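Side-chain contacts in tyrosine specific protein phosphatase (Trypanosoma cruzi, PDB 4AZ1), which probably hydrolyses phosphotyrosine in protein substrates: residues 102-107 against 223-228; 73-78 against 108-113; 131-136 against 186-191. One frame throughout, in Å; residues are numbered along the deposited sequence. Where two conformers were deposited one is given.

Interaction 1. Residues 102-107 against 223-228. With FMT (formic acid), chain D.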
loop_
_atom_site.group_PDB
_atom_site.type_symbol
_atom_site.label_atom_id
_atom_site.label_comp_id
_atom_site.label_asym_id
_atom_site.label_seq_id
_atom_site.Cartn_x
_atom_site.Cartn_y
_atom_site.Cartn_z
ATOM N N PRO A 102 2.009 -1.969 1.339
ATOM C CA PRO A 102 2.410 -3.260 0.766
ATOM C C PRO A 102 3.744 -3.737 1.350
ATOM O O PRO A 102 3.909 -4.944 1.596
ATOM C CB PRO A 102 2.564 -2.953 -0.729
ATOM C CG PRO A 102 1.697 -1.755 -0.973
ATOM C CD PRO A 102 1.777 -0.950 0.293
ATOM N N ASP A 103 4.678 -2.807 1.554
ATOM C CA ASP A 103 5.948 -3.119 2.215
ATOM C C ASP A 103 5.714 -3.693 3.607
ATOM O O ASP A 103 6.366 -4.659 4.025
ATOM C CB ASP A 103 6.789 -1.854 2.354
ATOM C CG ASP A 103 7.051 -1.180 1.021
ATOM O OD1 ASP A 103 6.085 -0.637 0.419
ATOM O OD2 ASP A 103 8.226 -1.189 0.589
ATOM N N PHE A 104 4.788 -3.087 4.330
ATOM C CA PHE A 104 4.546 -3.472 5.714
ATOM C C PHE A 104 4.009 -4.904 5.741
ATOM O O PHE A 104 4.507 -5.758 6.488
ATOM C CB PHE A 104 3.559 -2.491 6.343
ATOM C CG PHE A 104 3.227 -2.775 7.791
ATOM C CD1 PHE A 104 4.170 -2.579 8.792
ATOM C CD2 PHE A 104 1.957 -3.204 8.150
ATOM C CE1 PHE A 104 3.847 -2.819 10.129
ATOM C CE2 PHE A 104 1.629 -3.453 9.486
ATOM C CZ PHE A 104 2.570 -3.257 10.470
ATOM N N LEU A 105 3.012 -5.169 4.903
ATOM C CA LEU A 105 2.389 -6.493 4.858
ATOM C C LEU A 105 3.375 -7.548 4.370
ATOM O O LEU A 105 3.380 -8.694 4.855
ATOM C CB LEU A 105 1.135 -6.481 3.972
ATOM C CG LEU A 105 -0.001 -5.559 4.442
ATOM C CD1 LEU A 105 -1.261 -5.687 3.562
ATOM C CD2 LEU A 105 -0.351 -5.797 5.890
ATOM N N ALA A 106 4.205 -7.166 3.402
ATOM C CA ALA A 106 5.205 -8.084 2.869
ATOM C C ALA A 106 6.198 -8.471 3.958
ATOM O O ALA A 106 6.647 -9.624 4.030
ATOM C CB ALA A 106 5.938 -7.458 1.696
ATOM N N MET A 107 6.559 -7.490 4.781
ATOM C CA MET A 107 7.439 -7.723 5.918
ATOM C C MET A 107 6.800 -8.716 6.872
ATOM O O MET A 107 7.443 -9.689 7.260
ATOM C CB MET A 107 7.744 -6.414 6.653
ATOM C CG MET A 107 8.682 -6.575 7.849
ATOM S SD MET A 107 7.816 -6.952 9.404
ATOM C CE MET A 107 6.633 -5.591 9.431
ATOM N N VAL A 223 5.769 -6.914 16.461
ATOM C CA VAL A 223 5.709 -5.594 15.839
ATOM C C VAL A 223 4.817 -4.653 16.657
ATOM O O VAL A 223 3.688 -5.008 17.004
ATOM C CB VAL A 223 5.201 -5.663 14.386
ATOM C CG1 VAL A 223 4.884 -4.250 13.848
ATOM C CG2 VAL A 223 6.225 -6.362 13.493
ATOM N N VAL A 224 5.327 -3.460 16.968
ATOM C CA VAL A 224 4.562 -2.456 17.714
ATOM C C VAL A 224 4.606 -1.105 17.000
ATOM O O VAL A 224 5.687 -0.614 16.673
ATOM C CB VAL A 224 5.137 -2.265 19.133
ATOM C CG1 VAL A 224 4.232 -1.348 19.955
ATOM C CG2 VAL A 224 5.309 -3.598 19.814
ATOM N N HIS A 225 3.448 -0.500 16.749
ATOM C CA HIS A 225 3.458 0.828 16.141
ATOM C C HIS A 225 2.387 1.719 16.733
ATOM O O HIS A 225 1.356 1.237 17.184
ATOM C CB HIS A 225 3.295 0.760 14.612
ATOM C CG HIS A 225 1.929 0.365 14.158
ATOM N ND1 HIS A 225 0.966 1.283 13.801
ATOM C CD2 HIS A 225 1.368 -0.862 13.976
ATOM C CE1 HIS A 225 -0.130 0.645 13.413
ATOM N NE2 HIS A 225 0.088 -0.655 13.520
ATOM N N CYS A 226 2.665 3.019 16.759
ATOM C CA CYS A 226 1.639 4.014 17.032
ATOM C C CYS A 226 1.513 4.825 15.756
ATOM O O CYS A 226 1.263 4.237 14.705
ATOM C CB CYS A 226 1.994 4.873 18.242
ATOM S SG CYS A 226 3.711 5.411 18.334
ATOM N N SER A 227 1.706 6.144 15.801
ATOM C CA SER A 227 1.781 6.896 14.532
ATOM C C SER A 227 3.209 6.996 13.988
ATOM O O SER A 227 3.490 6.518 12.882
ATOM C CB SER A 227 1.120 8.280 14.618
ATOM O OG SER A 227 1.093 8.919 13.327
ATOM N N ALA A 228 4.111 7.603 14.760
ATOM C CA ALA A 228 5.508 7.720 14.343
ATOM C C ALA A 228 6.320 6.540 14.855
ATOM O O ALA A 228 7.467 6.359 14.466
ATOM C CB ALA A 228 6.112 9.047 14.842
HETATM C C FMT D . 2.264 9.278 17.711
HETATM O O1 FMT D . 1.368 8.433 17.789
HETATM O O2 FMT D . 3.277 9.129 17.024
#
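Phe104 of helix 101-110 meets Val223 and His225 of strand 222-225. The packing is closest at Val223. Phe104 CE1, on the ring edge, lies 4.1 Å from Val223 CG1, and the two side chains come from opposite directions. The other methyl of the valine, Val223 CG2, takes Met107 CE at 4.2 Å. Met107 reaches it because its chain bends at both chi2 and chi3. Phe104 also points an edge at the face of the His225 ring in an offset T-shaped pair. The centroids are 6.0 Å apart and the planes stand at 78°.

Beyond His225 the contact ends. The strand gives way to Cys226, Ser227 and Ala228, which follow His225 in the HCX5R motif of the family. These residues face a formic acid, probably from the crystallisation liquor, instead of the helix. Ser227 N donates to O1 of the formic acid at 3.1 Å. Ala228 N donates to O2 of the formic acid at 2.9 Å. Arg232 binds it too. His225 ND1 donates to a lone pair of Cys226 O at 3.1 Å, and His225 NE2 bonds to Tyr133. The helix therefore contributes apolar and ring contacts, while the imidazole's two polar bonds probably hold its rotation.

Interaction 2. Residues 73-78 against 108-113. With FMT (formic acid), chain H.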
loop_
_atom_site.group_PDB
_atom_site.type_symbol
_atom_site.label_atom_id
_atom_site.label_comp_id
_atom_site.label_asym_id
_atom_site.label_seq_id
_atom_site.Cartn_x
_atom_site.Cartn_y
_atom_site.Cartn_z
ATOM N N THR A 73 16.789 -6.693 0.819
ATOM C CA THR A 73 15.398 -6.548 1.252
ATOM C C THR A 73 14.717 -5.488 0.392
ATOM O O THR A 73 15.069 -4.308 0.450
ATOM C CB THR A 73 15.236 -6.179 2.742
ATOM O OG1 THR A 73 15.830 -7.191 3.563
ATOM C CG2 THR A 73 13.758 -6.086 3.079
ATOM N N PRO A 74 13.733 -5.914 -0.411
ATOM C CA PRO A 74 13.041 -5.084 -1.402
ATOM C C PRO A 74 11.891 -4.252 -0.830
ATOM O O PRO A 74 11.083 -3.723 -1.600
ATOM C CB PRO A 74 12.484 -6.123 -2.378
ATOM C CG PRO A 74 12.206 -7.315 -1.513
ATOM C CD PRO A 74 13.274 -7.317 -0.445
ATOM N N TYR A 75 11.809 -4.118 0.483
ATOM C CA TYR A 75 10.789 -3.243 1.030
ATOM C C TYR A 75 11.313 -2.435 2.197
ATOM O O TYR A 75 12.323 -2.773 2.815
ATOM C CB TYR A 75 9.535 -4.022 1.422
ATOM C CG TYR A 75 9.818 -5.231 2.266
ATOM C CD1 TYR A 75 10.134 -5.099 3.603
ATOM C CD2 TYR A 75 9.766 -6.507 1.722
ATOM C CE1 TYR A 75 10.392 -6.193 4.379
ATOM C CE2 TYR A 75 10.024 -7.615 2.495
ATOM C CZ TYR A 75 10.337 -7.449 3.827
ATOM O OH TYR A 75 10.601 -8.540 4.619
ATOM N N TYR A 76 10.602 -1.362 2.494
ATOM C CA TYR A 76 11.019 -0.438 3.527
ATOM C C TYR A 76 9.886 -0.221 4.506
ATOM O O TYR A 76 8.755 0.124 4.120
ATOM C CB TYR A 76 11.469 0.902 2.925
ATOM C CG TYR A 76 11.652 2.004 3.956
ATOM C CD1 TYR A 76 12.853 2.152 4.632
ATOM C CD2 TYR A 76 10.628 2.905 4.234
ATOM C CE1 TYR A 76 13.026 3.151 5.568
ATOM C CE2 TYR A 76 10.798 3.914 5.171
ATOM C CZ TYR A 76 11.999 4.027 5.831
ATOM O OH TYR A 76 12.174 5.022 6.758
ATOM N N ILE A 77 10.185 -0.457 5.776
ATOM C CA ILE A 77 9.363 0.064 6.830
ATOM C C ILE A 77 10.260 0.998 7.646
ATOM O O ILE A 77 11.458 0.731 7.825
ATOM C CB ILE A 77 8.716 -1.048 7.678
ATOM C CG1 ILE A 77 9.738 -1.710 8.596
ATOM C CG2 ILE A 77 8.028 -2.094 6.761
ATOM C CD1 ILE A 77 9.108 -2.353 9.834
ATOM N N ASN A 78 9.705 2.124 8.079
ATOM C CA ASN A 78 10.420 3.016 8.989
ATOM C C ASN A 78 10.382 2.346 10.364
ATOM O O ASN A 78 9.481 2.612 11.170
ATOM C CB ASN A 78 9.720 4.376 9.015
ATOM C CG ASN A 78 10.439 5.406 9.859
ATOM O OD1 ASN A 78 10.981 5.103 10.923
ATOM N ND2 ASN A 78 10.420 6.649 9.394
ATOM N N LEU A 108 5.539 -8.472 7.241
ATOM C CA LEU A 108 4.830 -9.362 8.153
ATOM C C LEU A 108 4.854 -10.772 7.601
ATOM O O LEU A 108 5.040 -11.747 8.341
ATOM C CB LEU A 108 3.376 -8.930 8.310
ATOM C CG LEU A 108 3.129 -7.617 9.030
ATOM C CD1 LEU A 108 1.629 -7.381 9.151
ATOM C CD2 LEU A 108 3.803 -7.695 10.403
ATOM N N TYR A 109 4.679 -10.867 6.286
ATOM C CA TYR A 109 4.563 -12.151 5.629
ATOM C C TYR A 109 5.897 -12.877 5.533
ATOM O O TYR A 109 5.992 -14.049 5.892
ATOM C CB TYR A 109 3.957 -11.989 4.231
ATOM C CG TYR A 109 3.743 -13.314 3.554
ATOM C CD1 TYR A 109 2.629 -14.096 3.854
ATOM C CD2 TYR A 109 4.664 -13.806 2.636
ATOM C CE1 TYR A 109 2.436 -15.326 3.248
ATOM C CE2 TYR A 109 4.475 -15.039 2.021
ATOM C CZ TYR A 109 3.359 -15.788 2.331
ATOM O OH TYR A 109 3.168 -17.010 1.729
ATOM N N GLU A 110 6.912 -12.199 5.011
ATOM C CA GLU A 110 8.223 -12.818 4.830
ATOM C C GLU A 110 8.888 -13.163 6.172
ATOM O O GLU A 110 9.552 -14.197 6.294
ATOM C CB GLU A 110 9.144 -11.905 4.007
ATOM C CG GLU A 110 10.454 -12.570 3.571
ATOM C CD GLU A 110 11.677 -11.723 3.881
ATOM O OE1 GLU A 110 11.546 -10.480 3.921
ATOM O OE2 GLU A 110 12.767 -12.301 4.093
ATOM N N LYS A 111 8.699 -12.301 7.171
ATOM C CA LYS A 111 9.305 -12.516 8.482
ATOM C C LYS A 111 8.459 -13.404 9.390
ATOM O O LYS A 111 8.900 -13.752 10.488
ATOM C CB LYS A 111 9.602 -11.177 9.176
ATOM C CG LYS A 111 10.729 -10.408 8.520
ATOM C CD LYS A 111 11.993 -11.248 8.511
ATOM C CE LYS A 111 13.109 -10.577 7.729
ATOM N NZ LYS A 111 14.429 -11.284 7.917
ATOM N N LYS A 112 7.261 -13.769 8.928
ATOM C CA LYS A 112 6.370 -14.650 9.689
ATOM C C LYS A 112 6.033 -14.036 11.051
ATOM O O LYS A 112 6.024 -14.720 12.080
ATOM C CB LYS A 112 6.984 -16.056 9.873
ATOM C CG LYS A 112 7.447 -16.734 8.576
ATOM C CD LYS A 112 6.330 -16.792 7.542
ATOM C CE LYS A 112 6.866 -17.166 6.152
ATOM N NZ LYS A 112 5.871 -16.882 5.073
ATOM N N ILE A 113 5.760 -12.740 11.054
ATOM C CA ILE A 113 5.428 -12.049 12.290
ATOM C C ILE A 113 4.120 -12.613 12.854
ATOM O O ILE A 113 3.145 -12.801 12.116
ATOM C CB ILE A 113 5.341 -10.535 12.059
ATOM C CG1 ILE A 113 6.714 -9.998 11.634
ATOM C CG2 ILE A 113 4.826 -9.822 13.304
ATOM C CD1 ILE A 113 7.841 -10.318 12.627
HETATM C C FMT H . 5.989 1.285 8.304
HETATM O O1 FMT H . 6.907 1.925 7.771
HETATM O O2 FMT H . 6.050 0.719 9.407
#
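Tyr75, on an irregular loop whose backbone is extended at this residue, faces Glu110 near the end of helix 101-110, just before the chain turns with a positive phi of 59° at Lys112. The tyrosine ring comes in from the loop and presents its hydroxyl end to the helix. Glu110 crosses it at a slant: its CG is anti to the backbone N (chi1 -170°), and the chain then bends at chi2. Glu110 OE1 arrives at the ring edge beside the hydroxyl, near the ring plane, and the ring and carboxylate planes differ by 64°. The modelled gap of 2.3 Å between Tyr75 OH and Glu110 OE1 is too short for a normal bond. Tyr75 has two conformers, so this detail is doubtful.

Tyr75 OH also lies 3.7 Å from Glu110 CB and 4.3 Å from Lys111 CG. The amine of Lys111 goes on to Thr66. Thr73 CG2 covers one face of the Tyr75 ring, 3.6 Å above its centre, though Thr73 is poorly ordered. Asp103, Ala106 and Met107 of the same helix also touch Tyr75.

On the helix side, Lys112 NZ donates to Tyr109 O at 3.0 Å. Ile113 N bonds to Leu108 O at 3.0 Å, and Lys112 N makes a weak bond to Tyr109 O. These two backbone bonds, with Lys112 at positive phi, form a Schellman motif closing the helix.

Interaction 3. Residues 131-136 against 186-191; sequences DRYWPE and FTQVQY. With FMT (formic acid), chain G.
Gln188 of strand 184-191 reaches across to Tyr133 and Trp134. Its CB points toward the loop. CG, anti to the backbone N (chi1 -174°), comes within 3.8 Å of Tyr133 OH. A bend at chi2 then carries the amide to where NE2 meets both Tyr133 OH and the indole. CD lies 4.2 Å from Trp134 CE3. At the tip, NE2 donates a hydrogen bond to Tyr133 OH at 3.1 Å, with an N-H...O angle of 147°. The hydroxyl sits 23° out of the amide plane. The same NE2 is 3.4 Å from Trp134 CZ3, an oblique approach. OE1 lies above one face of the indole, toward its rim, and bonds to Arg172.

Tyr133, Trp134 and Pro135 form the Tyr-Trp-Pro sequence familiar in tyrosine phosphatases. Here it lies against the central sheet. Trp134 CE3 sits 3.8 Å over the centre of the Tyr133 ring, and Tyr133 OH has a second partner in His225. The opposite indole face is covered by Arg132 CG, 3.6 Å above its centre. Arg172 makes a cation-pi contact with Trp134.

Gln190 is extended beyond CG and crosses Trp134 at about a right angle. Its OE1 is 3.8 Å from Trp134 CZ2 and bonds to Arg172. Its NE2 bonds to Thr120 O and, at 2.7 Å, to O1 of a formic acid.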
loop_
_atom_site.group_PDB
_atom_site.type_symbol
_atom_site.label_atom_id
_atom_site.label_comp_id
_atom_site.label_asym_id
_atom_site.label_seq_id
_atom_site.Cartn_x
_atom_site.Cartn_y
_atom_site.Cartn_z
ATOM N N ASP A 131 -3.141 4.573 8.935
ATOM C CA ASP A 131 -3.948 4.167 7.792
ATOM C C ASP A 131 -4.305 2.694 7.916
ATOM O O ASP A 131 -3.452 1.866 8.248
ATOM C CB ASP A 131 -3.193 4.422 6.481
ATOM C CG ASP A 131 -3.105 5.910 6.140
ATOM O OD1 ASP A 131 -4.083 6.450 5.577
ATOM O OD2 ASP A 131 -2.058 6.533 6.434
ATOM N N ARG A 132 -5.570 2.377 7.661
ATOM C CA ARG A 132 -6.053 1.002 7.786
ATOM C C ARG A 132 -5.327 0.007 6.869
ATOM O O ARG A 132 -5.154 0.246 5.658
ATOM C CB ARG A 132 -7.562 0.943 7.514
ATOM C CG ARG A 132 -8.152 -0.460 7.685
ATOM C CD ARG A 132 -9.677 -0.419 7.626
ATOM N NE ARG A 132 -10.126 0.299 6.443
ATOM C CZ ARG A 132 -10.196 -0.240 5.224
ATOM N NH1 ARG A 132 -9.853 -1.511 5.030
ATOM N NH2 ARG A 132 -10.616 0.490 4.195
ATOM N N TYR A 133 -4.905 -1.113 7.444
ATOM C CA TYR A 133 -4.313 -2.175 6.642
ATOM C C TYR A 133 -5.002 -3.526 6.857
ATOM O O TYR A 133 -4.499 -4.563 6.420
ATOM C CB TYR A 133 -2.806 -2.262 6.899
ATOM C CG TYR A 133 -2.449 -2.332 8.370
ATOM C CD1 TYR A 133 -2.431 -3.545 9.040
ATOM C CD2 TYR A 133 -2.108 -1.186 9.077
ATOM C CE1 TYR A 133 -2.089 -3.626 10.385
ATOM C CE2 TYR A 133 -1.764 -1.252 10.438
ATOM C CZ TYR A 133 -1.762 -2.474 11.076
ATOM O OH TYR A 133 -1.422 -2.559 12.408
ATOM N N TRP A 134 -6.161 -3.502 7.514
ATOM C CA TRP A 134 -6.930 -4.724 7.778
ATOM C C TRP A 134 -8.298 -4.622 7.120
ATOM O O TRP A 134 -8.779 -3.515 6.891
ATOM C CB TRP A 134 -7.099 -4.933 9.290
ATOM C CG TRP A 134 -7.761 -3.768 9.956
ATOM C CD1 TRP A 134 -9.104 -3.553 10.095
ATOM C CD2 TRP A 134 -7.106 -2.650 10.562
ATOM N NE1 TRP A 134 -9.323 -2.365 10.753
ATOM C CE2 TRP A 134 -8.116 -1.794 11.050
ATOM C CE3 TRP A 134 -5.763 -2.295 10.742
ATOM C CZ2 TRP A 134 -7.818 -0.596 11.720
ATOM C CZ3 TRP A 134 -5.469 -1.104 11.401
ATOM C CH2 TRP A 134 -6.490 -0.272 11.884
ATOM N N PRO A 135 -8.930 -5.775 6.815
ATOM C CA PRO A 135 -10.267 -5.713 6.208
ATOM C C PRO A 135 -11.273 -5.196 7.220
ATOM O O PRO A 135 -11.170 -5.524 8.408
ATOM C CB PRO A 135 -10.598 -7.187 5.879
ATOM C CG PRO A 135 -9.303 -7.976 6.122
ATOM C CD PRO A 135 -8.488 -7.162 7.079
ATOM N N GLU A 136 -12.234 -4.403 6.760
ATOM C CA GLU A 136 -13.280 -3.915 7.638
ATOM C C GLU A 136 -14.295 -5.023 7.878
ATOM O O GLU A 136 -14.664 -5.748 6.928
ATOM C CB GLU A 136 -13.992 -2.714 7.011
ATOM C CG GLU A 136 -13.237 -1.395 7.080
ATOM C CD GLU A 136 -14.071 -0.237 6.546
ATOM O OE1 GLU A 136 -14.584 -0.345 5.407
ATOM O OE2 GLU A 136 -14.224 0.769 7.272
ATOM N N PHE A 186 -1.694 -14.343 11.563
ATOM C CA PHE A 186 -1.161 -13.492 12.616
ATOM C C PHE A 186 -2.297 -12.766 13.334
ATOM O O PHE A 186 -3.433 -12.698 12.833
ATOM C CB PHE A 186 -0.095 -12.519 12.070
ATOM C CG PHE A 186 -0.658 -11.313 11.355
ATOM C CD1 PHE A 186 -1.054 -11.394 10.026
ATOM C CD2 PHE A 186 -0.772 -10.089 12.014
ATOM C CE1 PHE A 186 -1.562 -10.279 9.361
ATOM C CE2 PHE A 186 -1.278 -8.962 11.364
ATOM C CZ PHE A 186 -1.669 -9.060 10.029
ATOM N N THR A 187 -1.996 -12.262 14.527
ATOM C CA THR A 187 -2.971 -11.516 15.312
ATOM C C THR A 187 -2.556 -10.039 15.357
ATOM O O THR A 187 -1.395 -9.724 15.652
ATOM C CB THR A 187 -3.076 -12.111 16.733
ATOM O OG1 THR A 187 -3.337 -13.521 16.643
ATOM C CG2 THR A 187 -4.191 -11.451 17.518
ATOM N N GLN A 188 -3.477 -9.138 15.014
ATOM C CA GLN A 188 -3.276 -7.710 15.287
ATOM C C GLN A 188 -4.148 -7.295 16.465
ATOM O O GLN A 188 -5.334 -7.617 16.515
ATOM C CB GLN A 188 -3.577 -6.815 14.069
ATOM C CG GLN A 188 -3.228 -5.336 14.291
ATOM C CD GLN A 188 -4.419 -4.407 14.053
ATOM O OE1 GLN A 188 -5.580 -4.828 14.141
ATOM N NE2 GLN A 188 -4.134 -3.142 13.740
ATOM N N VAL A 189 -3.551 -6.585 17.421
ATOM C CA VAL A 189 -4.274 -6.124 18.600
ATOM C C VAL A 189 -4.217 -4.594 18.572
ATOM O O VAL A 189 -3.136 -4.014 18.580
ATOM C CB VAL A 189 -3.617 -6.653 19.895
ATOM C CG1 VAL A 189 -4.452 -6.272 21.125
ATOM C CG2 VAL A 189 -3.466 -8.176 19.834
ATOM N N GLN A 190 -5.370 -3.941 18.504
ATOM C CA GLN A 190 -5.388 -2.484 18.493
ATOM C C GLN A 190 -5.946 -1.960 19.813
ATOM O O GLN A 190 -7.033 -2.352 20.245
ATOM C CB GLN A 190 -6.214 -1.939 17.313
ATOM C CG GLN A 190 -6.214 -0.399 17.201
ATOM C CD GLN A 190 -7.159 0.109 16.125
ATOM O OE1 GLN A 190 -7.946 -0.663 15.566
ATOM N NE2 GLN A 190 -7.079 1.414 15.817
ATOM N N TYR A 191 -5.199 -1.059 20.441
ATOM C CA TYR A 191 -5.629 -0.437 21.683
ATOM C C TYR A 191 -5.932 1.031 21.397
ATOM O O TYR A 191 -5.035 1.805 21.012
ATOM C CB TYR A 191 -4.520 -0.586 22.732
ATOM C CG TYR A 191 -4.748 0.180 24.011
ATOM C CD1 TYR A 191 -5.999 0.233 24.590
ATOM C CD2 TYR A 191 -3.695 0.849 24.645
ATOM C CE1 TYR A 191 -6.218 0.943 25.757
ATOM C CE2 TYR A 191 -3.896 1.544 25.822
ATOM C CZ TYR A 191 -5.163 1.589 26.374
ATOM O OH TYR A 191 -5.388 2.279 27.548
HETATM C C FMT G . -9.992 3.339 15.130
HETATM O O1 FMT G . -8.784 3.264 14.904
HETATM O O2 FMT G . -10.513 4.261 15.765
#

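In the fold
Interactions 1 and 3 are buried and both reach the central mixed sheet. Interaction 2 is partly buried and lies toward the surface. Interactions 1 and 2 share helix 101-110: Met107 packs on Tyr75, and Asp103 probably bonds to the backbone of Tyr76. Interactions 1 and 3 join at His225 and Tyr133, and Phe104 packs its ring against Tyr133. Leu108 and Ile113 touch Phe186, which joins interaction 2 to interaction 3. The chemistry differs with place. Interaction 1 is apolar and aromatic, interaction 3 sets amides among rings inside the protein, and interaction 2 brings a tyrosine hydroxyl up to an exposed glutamate, in a doubtful geometry.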